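Long-range contact in putative Xylose isomerase (Rhodospirillum rubrum, PDB 3QXB), which is probably a sugar isomerase of the xylose isomerase-like TIM-barrel family that binds iron or manganese: residues 56-69 against 111-125. Residues are numbered along the deposited sequence; the frame is centred on the assembly and turned at random.
Sequences YDLTDPWWPDIERD and LGYQHLKRAIDMTAA. With EDO (1,2-ethanediol), chain O.
R118 of helix 106-125 reaches P61, W63 and D65 in the loop and helix start that follow strand 51-55 of the TIM barrel, so the contact joins the connection between strand 51-55 and helix 65-81 to helix 106-125. Bent at its third torsion (chi3 68°), R118 turns the edge of its guanidinium to the carbonyls of the type I turn D60-W63: NE donates to P61 O at 3.0 Å, and NH2 to W63 O at 2.8 Å from above the carbonyl plane. The same NH2 makes a salt bridge with D65 OD1, a bond weak in its angle. R68 NH1 donates to the same P61 O, in the carbonyl plane and on a lone pair, whereas R118 NE is tilted from that plane; two arginines thus grip this oxygen. NE and NH2 of R68 both hold D69 OD1, while M122 CB packs over one guanidinium face. Were R68 an alanine, P61 O would probably keep only R118 of its two arginine donors, D69 OD1 would lose both N-H bonds, and a gap would open beside M122.

The W62 side chain crosses R118 at about a right angle; although ring and guanidinium planes are 8° apart, they meet through CE3 and the R118 CD methylene, and the Q114 amide stands at the indole edge. The H115 imidazole, CG anti to the backbone N (chi1 178°), meets the indole obliquely: W62 NE1 comes to its edge 3.1 Å from ND1, at an angle too poor for a hydrogen bond, and H115 CA lies over one indole face. H115 NE2 is hydrogen-bonded to S95. The Y56 ring sets its CD2 3.8 Å from H115 NE2, and its hydroxyl, bonded to T131 of strand 130-133, lies 3.2 Å from A119 CB. W62 also meets W63 of the second subunit edge-to-face, linking this buried cluster to the dimer interface. P61 CG rests 3.9 Å from A119 CB, and M122 SE lies 3.1 Å from T59 O.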
ATOM      1  N   TYR A  56       4.819  -3.266   9.586  1.00 16.52           N
ATOM      2  CA  TYR A  56       3.753  -2.315   9.987  1.00 16.48           C
ATOM      3  C   TYR A  56       2.410  -2.629   9.273  1.00 15.96           C
ATOM      4  O   TYR A  56       1.366  -2.232   9.743  1.00 17.95           O
ATOM      5  CB  TYR A  56       4.109  -0.904   9.620  1.00 16.52           C
ATOM      6  CG  TYR A  56       5.367  -0.268  10.248  1.00 15.48           C
ATOM      7  CD1 TYR A  56       6.227  -0.968  11.092  1.00 15.18           C
ATOM      8  CD2 TYR A  56       5.708   1.016   9.914  1.00 16.82           C
ATOM      9  CE1 TYR A  56       7.365  -0.354  11.598  1.00 19.61           C
ATOM     10  CE2 TYR A  56       6.867   1.622  10.396  1.00 18.01           C
ATOM     11  CZ  TYR A  56       7.684   0.958  11.223  1.00 19.36           C
ATOM     12  OH  TYR A  56       8.810   1.616  11.746  1.00 18.06           O
ATOM     13  N   ASP A  57       2.465  -3.319   8.131  1.00 17.08           N
ATOM     14  CA  ASP A  57       1.291  -3.743   7.368  1.00 17.70           C
ATOM     15  C   ASP A  57       0.383  -4.761   8.099  1.00 18.73           C
ATOM     16  O   ASP A  57      -0.677  -5.083   7.601  1.00 18.01           O
ATOM     17  CB  ASP A  57       1.696  -4.284   5.974  1.00 17.64           C
ATOM     18  CG  ASP A  57       2.009  -3.172   4.953  1.00 20.13           C
ATOM     19  OD1 ASP A  57       1.831  -1.952   5.226  1.00 19.24           O
ATOM     20  OD2 ASP A  57       2.465  -3.504   3.834  1.00 21.91           O
ATOM     21  N   LEU A  58       0.787  -5.280   9.255  1.00 18.62           N
ATOM     22  CA  LEU A  58      -0.081  -6.167  10.040  1.00 19.15           C
ATOM     23  C   LEU A  58      -0.796  -5.380  11.127  1.00 18.68           C
ATOM     24  O   LEU A  58      -1.954  -5.647  11.388  1.00 19.99           O
ATOM     25  CB  LEU A  58       0.705  -7.310  10.683  1.00 18.54           C
ATOM     26  CG  LEU A  58       1.108  -8.474   9.783  1.00 20.75           C
ATOM     27  CD1 LEU A  58       2.131  -9.399  10.513  1.00 19.32           C
ATOM     28  CD2 LEU A  58      -0.109  -9.255   9.404  1.00 23.04           C
ATOM     29  N   THR A  59      -0.120  -4.373  11.713  1.00 18.05           N
ATOM     30  CA  THR A  59      -0.710  -3.506  12.705  1.00 18.15           C
ATOM     31  C   THR A  59      -0.202  -2.063  12.477  1.00 18.78           C
ATOM     32  O   THR A  59       0.991  -1.783  12.678  1.00 18.29           O
ATOM     33  CB  THR A  59      -0.419  -4.004  14.198  1.00 19.13           C
ATOM     34  OG1 THR A  59       0.957  -3.997  14.458  1.00 18.02           O
ATOM     35  CG2 THR A  59      -0.990  -5.410  14.506  1.00 16.40           C
ATOM     36  N   ASP A  60      -1.127  -1.172  12.075  1.00 17.35           N
ATOM     37  CA  ASP A  60      -0.805   0.184  11.663  1.00 17.98           C
ATOM     38  C   ASP A  60      -0.361   0.988  12.903  1.00 18.00           C
ATOM     39  O   ASP A  60      -1.086   1.068  13.886  1.00 17.46           O
ATOM     40  CB  ASP A  60      -2.052   0.849  11.041  1.00 18.01           C
ATOM     41  CG  ASP A  60      -1.750   2.148  10.311  1.00 19.81           C
ATOM     42  OD1 ASP A  60      -0.653   2.749  10.520  1.00 16.64           O
ATOM     43  OD2 ASP A  60      -2.661   2.613   9.560  1.00 22.35           O
ATOM     44  N   PRO A  61       0.842   1.586  12.859  1.00 18.82           N
ATOM     45  CA  PRO A  61       1.325   2.482  13.923  1.00 17.91           C
ATOM     46  C   PRO A  61       0.311   3.580  14.273  1.00 17.23           C
ATOM     47  O   PRO A  61       0.184   3.973  15.417  1.00 18.51           O
ATOM     48  CB  PRO A  61       2.607   3.082  13.305  1.00 18.22           C
ATOM     49  CG  PRO A  61       3.156   1.996  12.433  1.00 17.96           C
ATOM     50  CD  PRO A  61       1.867   1.366  11.828  1.00 17.93           C
ATOM     51  N   TRP A  62      -0.409   4.066  13.288  1.00 17.43           N
ATOM     52  CA  TRP A  62      -1.475   5.075  13.493  1.00 17.45           C
ATOM     53  C   TRP A  62      -2.694   4.607  14.315  1.00 18.02           C
ATOM     54  O   TRP A  62      -3.437   5.424  14.857  1.00 20.21           O
ATOM     55  CB  TRP A  62      -1.941   5.633  12.161  1.00 17.52           C
ATOM     56  CG  TRP A  62      -0.960   6.516  11.497  1.00 17.35           C
ATOM     57  CD1 TRP A  62      -0.305   6.269  10.351  1.00 17.93           C
ATOM     58  CD2 TRP A  62      -0.563   7.815  11.917  1.00 16.33           C
ATOM     59  NE1 TRP A  62       0.514   7.317  10.031  1.00 18.41           N
ATOM     60  CE2 TRP A  62       0.399   8.270  10.998  1.00 19.70           C
ATOM     61  CE3 TRP A  62      -0.863   8.607  13.030  1.00 19.15           C
ATOM     62  CZ2 TRP A  62       1.010   9.514  11.112  1.00 18.94           C
ATOM     63  CZ3 TRP A  62      -0.241   9.826  13.156  1.00 17.76           C
ATOM     64  CH2 TRP A  62       0.654  10.277  12.206  1.00 16.52           C
ATOM     65  N   TRP A  63      -2.937   3.316  14.398  1.00 18.79           N
ATOM     66  CA  TRP A  63      -4.091   2.821  15.179  1.00 19.65           C
ATOM     67  C   TRP A  63      -4.020   3.292  16.640  1.00 19.84           C
ATOM     68  O   TRP A  63      -2.929   3.461  17.156  1.00 19.50           O
ATOM     69  CB  TRP A  63      -4.144   1.306  15.149  1.00 18.87           C
ATOM     70  CG  TRP A  63      -4.552   0.702  13.849  1.00 20.70           C
ATOM     71  CD1 TRP A  63      -5.068   1.342  12.733  1.00 20.53           C
ATOM     72  CD2 TRP A  63      -4.504  -0.684  13.526  1.00 16.89           C
ATOM     73  NE1 TRP A  63      -5.308   0.419  11.743  1.00 17.16           N
ATOM     74  CE2 TRP A  63      -5.000  -0.828  12.218  1.00 19.68           C
ATOM     75  CE3 TRP A  63      -4.117  -1.830  14.233  1.00 17.35           C
ATOM     76  CZ2 TRP A  63      -5.105  -2.082  11.598  1.00 18.11           C
ATOM     77  CZ3 TRP A  63      -4.234  -3.060  13.623  1.00 18.98           C
ATOM     78  CH2 TRP A  63      -4.667  -3.176  12.304  1.00 20.31           C
ATOM     79  N   PRO A  64      -5.162   3.475  17.313  1.00 21.63           N
ATOM     80  CA  PRO A  64      -5.114   3.847  18.722  1.00 22.31           C
ATOM     81  C   PRO A  64      -4.297   2.849  19.520  1.00 22.39           C
ATOM     82  O   PRO A  64      -4.336   1.633  19.244  1.00 20.54           O
ATOM     83  CB  PRO A  64      -6.590   3.883  19.154  1.00 23.35           C
ATOM     84  CG  PRO A  64      -7.339   4.074  17.919  1.00 24.82           C
ATOM     85  CD  PRO A  64      -6.537   3.519  16.781  1.00 22.87           C
ATOM     86  N   ASP A  65      -3.503   3.401  20.428  1.00 22.70           N
ATOM     87  CA  ASP A  65      -2.465   2.671  21.135  1.00 24.55           C
ATOM     88  C   ASP A  65      -2.973   1.378  21.759  1.00 23.60           C
ATOM     89  O   ASP A  65      -2.323   0.350  21.663  1.00 24.29           O
ATOM     90  CB  ASP A  65      -1.894   3.524  22.288  1.00 26.68           C
ATOM     91  CG  ASP A  65      -1.170   4.751  21.807  1.00 32.50           C
ATOM     92  OD1 ASP A  65      -1.396   5.160  20.645  1.00 42.90           O
ATOM     93  OD2 ASP A  65      -0.399   5.336  22.588  1.00 41.30           O
ATOM     94  N   ILE A  66      -4.112   1.445  22.419  1.00 24.04           N
ATOM     95  CA  ILE A  66      -4.580   0.321  23.232  1.00 25.00           C
ATOM     96  C   ILE A  66      -4.881  -0.878  22.345  1.00 23.64           C
ATOM     97  O   ILE A  66      -4.354  -1.970  22.575  1.00 22.19           O
ATOM     98  CB  ILE A  66      -5.821   0.672  24.097  1.00 25.52           C
ATOM     99  CG1 ILE A  66      -5.429   1.660  25.214  1.00 28.13           C
ATOM    100  CG2 ILE A  66      -6.421  -0.609  24.736  1.00 27.37           C
ATOM    101  CD1 ILE A  66      -6.642   2.147  26.089  1.00 28.83           C
ATOM    102  N   GLU A  67      -5.730  -0.689  21.341  1.00 23.11           N
ATOM    103  CA  GLU A  67      -6.059  -1.794  20.430  1.00 22.13           C
ATOM    104  C   GLU A  67      -4.849  -2.207  19.599  1.00 20.43           C
ATOM    105  O   GLU A  67      -4.590  -3.394  19.397  1.00 19.86           O
ATOM    106  CB  GLU A  67      -7.235  -1.426  19.519  1.00 23.60           C
ATOM    107  CG  GLU A  67      -8.533  -1.141  20.281  1.00 27.09           C
ATOM    108  CD  GLU A  67      -8.671   0.343  20.674  1.00 33.67           C
ATOM    109  OE1 GLU A  67      -7.639   1.055  20.876  1.00 29.50           O
ATOM    110  OE2 GLU A  67      -9.828   0.799  20.772  1.00 41.39           O
ATOM    111  N   ARG A  68      -4.094  -1.217  19.141  1.00 18.14           N
ATOM    112  CA  ARG A  68      -2.914  -1.461  18.348  1.00 18.87           C
ATOM    113  C   ARG A  68      -1.952  -2.329  19.141  1.00 18.05           C
ATOM    114  O   ARG A  68      -1.515  -3.326  18.617  1.00 19.89           O
ATOM    115  CB  ARG A  68      -2.195  -0.166  17.951  1.00 17.36           C
ATOM    116  CG  ARG A  68      -0.939  -0.388  17.118  1.00 17.63           C
ATOM    117  CD  ARG A  68      -0.067   0.823  17.105  1.00 17.69           C
ATOM    118  NE  ARG A  68       0.505   1.076  18.407  1.00 17.47           N
ATOM    119  CZ  ARG A  68       0.947   2.251  18.864  1.00 21.42           C
ATOM    120  NH1 ARG A  68       0.900   3.338  18.122  1.00 21.04           N
ATOM    121  NH2 ARG A  68       1.487   2.313  20.076  1.00 21.96           N
ATOM    122  N   ASP A  69      -1.591  -1.938  20.371  1.00 18.83           N
ATOM    123  CA  ASP A  69      -0.575  -2.699  21.149  1.00 19.62           C
ATOM    124  C   ASP A  69      -1.079  -4.067  21.596  1.00 20.21           C
ATOM    125  O   ASP A  69      -0.284  -5.006  21.650  1.00 18.68           O
ATOM    126  CB  ASP A  69      -0.016  -1.942  22.374  1.00 19.12           C
ATOM    127  CG  ASP A  69       0.700  -0.664  21.989  1.00 20.98           C
ATOM    128  OD1 ASP A  69       1.077  -0.532  20.799  1.00 19.70           O
ATOM    129  OD2 ASP A  69       0.885   0.182  22.893  1.00 24.95           O
ATOM    130  N   LEU A 111       4.131  14.811  10.303  1.00 18.96           N
ATOM    131  CA  LEU A 111       3.337  13.576  10.274  1.00 18.32           C
ATOM    132  C   LEU A 111       4.230  12.353  10.034  1.00 18.13           C
ATOM    133  O   LEU A 111       3.977  11.279  10.564  1.00 16.99           O
ATOM    134  CB  LEU A 111       2.199  13.656   9.281  1.00 18.58           C
ATOM    135  CG  LEU A 111       1.083  14.616   9.706  1.00 21.27           C
ATOM    136  CD1 LEU A 111       0.157  15.069   8.496  1.00 17.94           C
ATOM    137  CD2 LEU A 111       0.273  14.065  10.893  1.00 21.78           C
ATOM    138  N   GLY A 112       5.321  12.525   9.292  1.00 17.45           N
ATOM    139  CA  GLY A 112       6.316  11.460   9.172  1.00 16.25           C
ATOM    140  C   GLY A 112       7.011  11.161  10.489  1.00 16.25           C
ATOM    141  O   GLY A 112       7.171  10.005  10.864  1.00 16.20           O
ATOM    142  N   TYR A 113       7.432  12.216  11.179  1.00 17.10           N
ATOM    143  CA  TYR A 113       7.968  12.129  12.544  1.00 18.40           C
ATOM    144  C   TYR A 113       7.029  11.280  13.447  1.00 17.80           C
ATOM    145  O   TYR A 113       7.421  10.314  14.059  1.00 16.62           O
ATOM    146  CB  TYR A 113       8.181  13.529  13.121  1.00 18.71           C
ATOM    147  CG  TYR A 113       8.876  13.510  14.458  1.00 19.13           C
ATOM    148  CD1 TYR A 113       8.173  13.194  15.596  1.00 17.85           C
ATOM    149  CD2 TYR A 113      10.248  13.841  14.578  1.00 18.94           C
ATOM    150  CE1 TYR A 113       8.770  13.163  16.837  1.00 19.58           C
ATOM    151  CE2 TYR A 113      10.859  13.795  15.792  1.00 21.80           C
ATOM    152  CZ  TYR A 113      10.113  13.445  16.936  1.00 22.86           C
ATOM    153  OH  TYR A 113      10.682  13.405  18.176  1.00 21.16           O
ATOM    154  N   GLN A 114       5.774  11.655  13.479  1.00 17.96           N
ATOM    155  CA  GLN A 114       4.788  11.054  14.365  1.00 18.01           C
ATOM    156  C   GLN A 114       4.535   9.602  13.940  1.00 18.17           C
ATOM    157  O   GLN A 114       4.403   8.687  14.772  1.00 19.26           O
ATOM    158  CB  GLN A 114       3.506  11.899  14.339  1.00 17.92           C
ATOM    159  CG  GLN A 114       2.439  11.402  15.369  1.00 17.90           C
ATOM    160  CD  GLN A 114       1.214  12.264  15.502  1.00 22.19           C
ATOM    161  OE1 GLN A 114       0.466  12.131  16.485  1.00 23.17           O
ATOM    162  NE2 GLN A 114       0.973  13.135  14.531  1.00 20.05           N
ATOM    163  N   HIS A 115       4.558   9.350  12.636  1.00 19.26           N
ATOM    164  CA  HIS A 115       4.422   7.994  12.133  1.00 18.03           C
ATOM    165  C   HIS A 115       5.451   7.087  12.758  1.00 18.44           C
ATOM    166  O   HIS A 115       5.081   6.068  13.345  1.00 18.32           O
ATOM    167  CB  HIS A 115       4.530   7.955  10.606  1.00 20.01           C
ATOM    168  CG  HIS A 115       4.450   6.575  10.024  1.00 19.27           C
ATOM    169  ND1 HIS A 115       3.275   5.849   9.995  1.00 22.68           N
ATOM    170  CD2 HIS A 115       5.380   5.816   9.408  1.00 21.77           C
ATOM    171  CE1 HIS A 115       3.510   4.674   9.428  1.00 21.72           C
ATOM    172  NE2 HIS A 115       4.767   4.641   9.034  1.00 21.81           N
ATOM    173  N   LEU A 116       6.737   7.459  12.634  1.00 16.92           N
ATOM    174  CA  LEU A 116       7.829   6.683  13.190  1.00 16.95           C
ATOM    175  C   LEU A 116       7.866   6.644  14.730  1.00 16.31           C
ATOM    176  O   LEU A 116       8.203   5.599  15.315  1.00 16.81           O
ATOM    177  CB  LEU A 116       9.158   7.185  12.617  1.00 16.74           C
ATOM    178  CG  LEU A 116      10.459   6.436  12.919  1.00 15.41           C
ATOM    179  CD1 LEU A 116      10.315   4.919  12.794  1.00 14.07           C
ATOM    180  CD2 LEU A 116      11.557   6.976  12.031  1.00 15.77           C
ATOM    181  N   LYS A 117       7.560   7.774  15.376  1.00 16.78           N
ATOM    182  CA  LYS A 117       7.392   7.828  16.820  1.00 16.72           C
ATOM    183  C   LYS A 117       6.381   6.779  17.283  1.00 16.81           C
ATOM    184  O   LYS A 117       6.645   6.028  18.222  1.00 16.66           O
ATOM    185  CB  LYS A 117       6.961   9.214  17.272  1.00 17.70           C
ATOM    186  CG  LYS A 117       6.721   9.407  18.776  1.00 16.67           C
ATOM    187  CD  LYS A 117       5.325   8.954  19.202  1.00 16.73           C
ATOM    188  CE  LYS A 117       4.992   9.432  20.595  1.00 19.03           C
ATOM    189  NZ  LYS A 117       3.764   8.807  21.103  1.00 17.12           N
ATOM    190  N   ARG A 118       5.255   6.693  16.598  1.00 18.06           N
ATOM    191  CA  ARG A 118       4.237   5.707  16.947  1.00 17.75           C
ATOM    192  C   ARG A 118       4.703   4.285  16.661  1.00 17.26           C
ATOM    193  O   ARG A 118       4.423   3.370  17.454  1.00 17.68           O
ATOM    194  CB  ARG A 118       2.926   6.041  16.234  1.00 17.72           C
ATOM    195  CG  ARG A 118       2.288   7.319  16.781  1.00 16.12           C
ATOM    196  CD  ARG A 118       0.908   7.640  16.182  1.00 18.98           C
ATOM    197  NE  ARG A 118      -0.071   6.653  16.631  1.00 19.47           N
ATOM    198  CZ  ARG A 118      -0.717   6.683  17.795  1.00 20.09           C
ATOM    199  NH1 ARG A 118      -0.539   7.686  18.657  1.00 21.01           N
ATOM    200  NH2 ARG A 118      -1.588   5.725  18.086  1.00 18.26           N
ATOM    201  N   ALA A 119       5.408   4.093  15.546  1.00 16.50           N
ATOM    202  CA  ALA A 119       6.026   2.785  15.262  1.00 16.85           C
ATOM    203  C   ALA A 119       7.035   2.379  16.334  1.00 17.65           C
ATOM    204  O   ALA A 119       7.111   1.208  16.719  1.00 18.25           O
ATOM    205  CB  ALA A 119       6.707   2.786  13.871  1.00 15.54           C
ATOM    206  N   ILE A 120       7.830   3.327  16.806  1.00 18.27           N
ATOM    207  CA  ILE A 120       8.720   3.068  17.927  1.00 17.21           C
ATOM    208  C   ILE A 120       7.908   2.658  19.186  1.00 18.28           C
ATOM    209  O   ILE A 120       8.267   1.706  19.871  1.00 19.15           O
ATOM    210  CB  ILE A 120       9.572   4.319  18.229  1.00 17.35           C
ATOM    211  CG1 ILE A 120      10.587   4.523  17.099  1.00 18.32           C
ATOM    212  CG2 ILE A 120      10.191   4.238  19.630  1.00 15.75           C
ATOM    213  CD1 ILE A 120      11.273   5.916  17.047  1.00 15.37           C
ATOM    214  N   ASP A 121       6.822   3.366  19.489  1.00 18.80           N
ATOM    215  CA  ASP A 121       5.933   2.941  20.626  1.00 18.55           C
ATOM    216  C   ASP A 121       5.455   1.492  20.487  1.00 17.57           C
ATOM    217  O   ASP A 121       5.591   0.637  21.398  1.00 16.89           O
ATOM    218  CB  ASP A 121       4.743   3.863  20.773  1.00 18.98           C
ATOM    219  CG  ASP A 121       5.109   5.237  21.245  1.00 20.60           C
ATOM    220  OD1 ASP A 121       6.192   5.459  21.840  1.00 19.38           O
ATOM    221  OD2 ASP A 121       4.309   6.128  21.000  1.00 17.32           O
HETATM  222  N   MSE A 122       4.924   1.184  19.325  1.00 16.48           N
HETATM  223  CA  MSE A 122       4.490  -0.213  19.031  1.00 16.71           C
HETATM  224  C   MSE A 122       5.625  -1.237  19.123  1.00 17.48           C
HETATM  225  O   MSE A 122       5.504  -2.375  19.689  1.00 17.51           O
HETATM  226  CB  MSE A 122       3.879  -0.217  17.605  1.00 16.62           C
HETATM  227  CG  MSE A 122       3.143  -1.513  17.208  1.00 17.09           C
HETATM  228 SE   MSE A 122       2.572  -1.319  15.354  0.75 12.36          SE
HETATM  229  CE  MSE A 122       4.178  -1.674  14.495  1.00 12.42           C
ATOM    230  N   THR A 123       6.774  -0.858  18.596  1.00 17.51           N
ATOM    231  CA  THR A 123       7.933  -1.776  18.650  1.00 17.23           C
ATOM    232  C   THR A 123       8.376  -2.022  20.108  1.00 18.30           C
ATOM    233  O   THR A 123       8.680  -3.161  20.482  1.00 18.95           O
ATOM    234  CB  THR A 123       9.070  -1.221  17.787  1.00 17.71           C
ATOM    235  OG1 THR A 123       8.595  -1.025  16.435  1.00 17.60           O
ATOM    236  CG2 THR A 123      10.300  -2.177  17.826  1.00 17.10           C
ATOM    237  N   ALA A 124       8.419  -0.979  20.938  1.00 18.71           N
ATOM    238  CA  ALA A 124       8.781  -1.127  22.370  1.00 19.26           C
ATOM    239  C   ALA A 124       7.743  -1.988  23.090  1.00 19.49           C
ATOM    240  O   ALA A 124       8.069  -2.795  23.934  1.00 19.29           O
ATOM    241  CB  ALA A 124       8.845   0.258  23.067  1.00 19.70           C
ATOM    242  N   ALA A 125       6.482  -1.823  22.737  1.00 18.45           N
ATOM    243  CA  ALA A 125       5.406  -2.611  23.368  1.00 19.21           C
ATOM    244  C   ALA A 125       5.604  -4.090  23.096  1.00 20.13           C
ATOM    245  O   ALA A 125       5.375  -4.944  23.990  1.00 20.36           O
ATOM    246  CB  ALA A 125       4.017  -2.111  22.868  1.00 18.63           C
TER
HETATM  247  C1  EDO O 365       7.954  11.704  21.699  1.00 31.69           C
HETATM  248  O1  EDO O 365       8.362  12.598  22.749  1.00 34.37           O
HETATM  249  C2  EDO O 365       9.005  11.728  20.600  1.00 29.26           C
HETATM  250  O2  EDO O 365       9.067  13.027  20.049  1.00 29.03           O
HETATM  251  O   HOH W   1       1.818   5.260  19.961  1.00 16.48           O
HETATM  252  O   HOH W   2      -1.836   8.293  21.183  1.00 32.51           O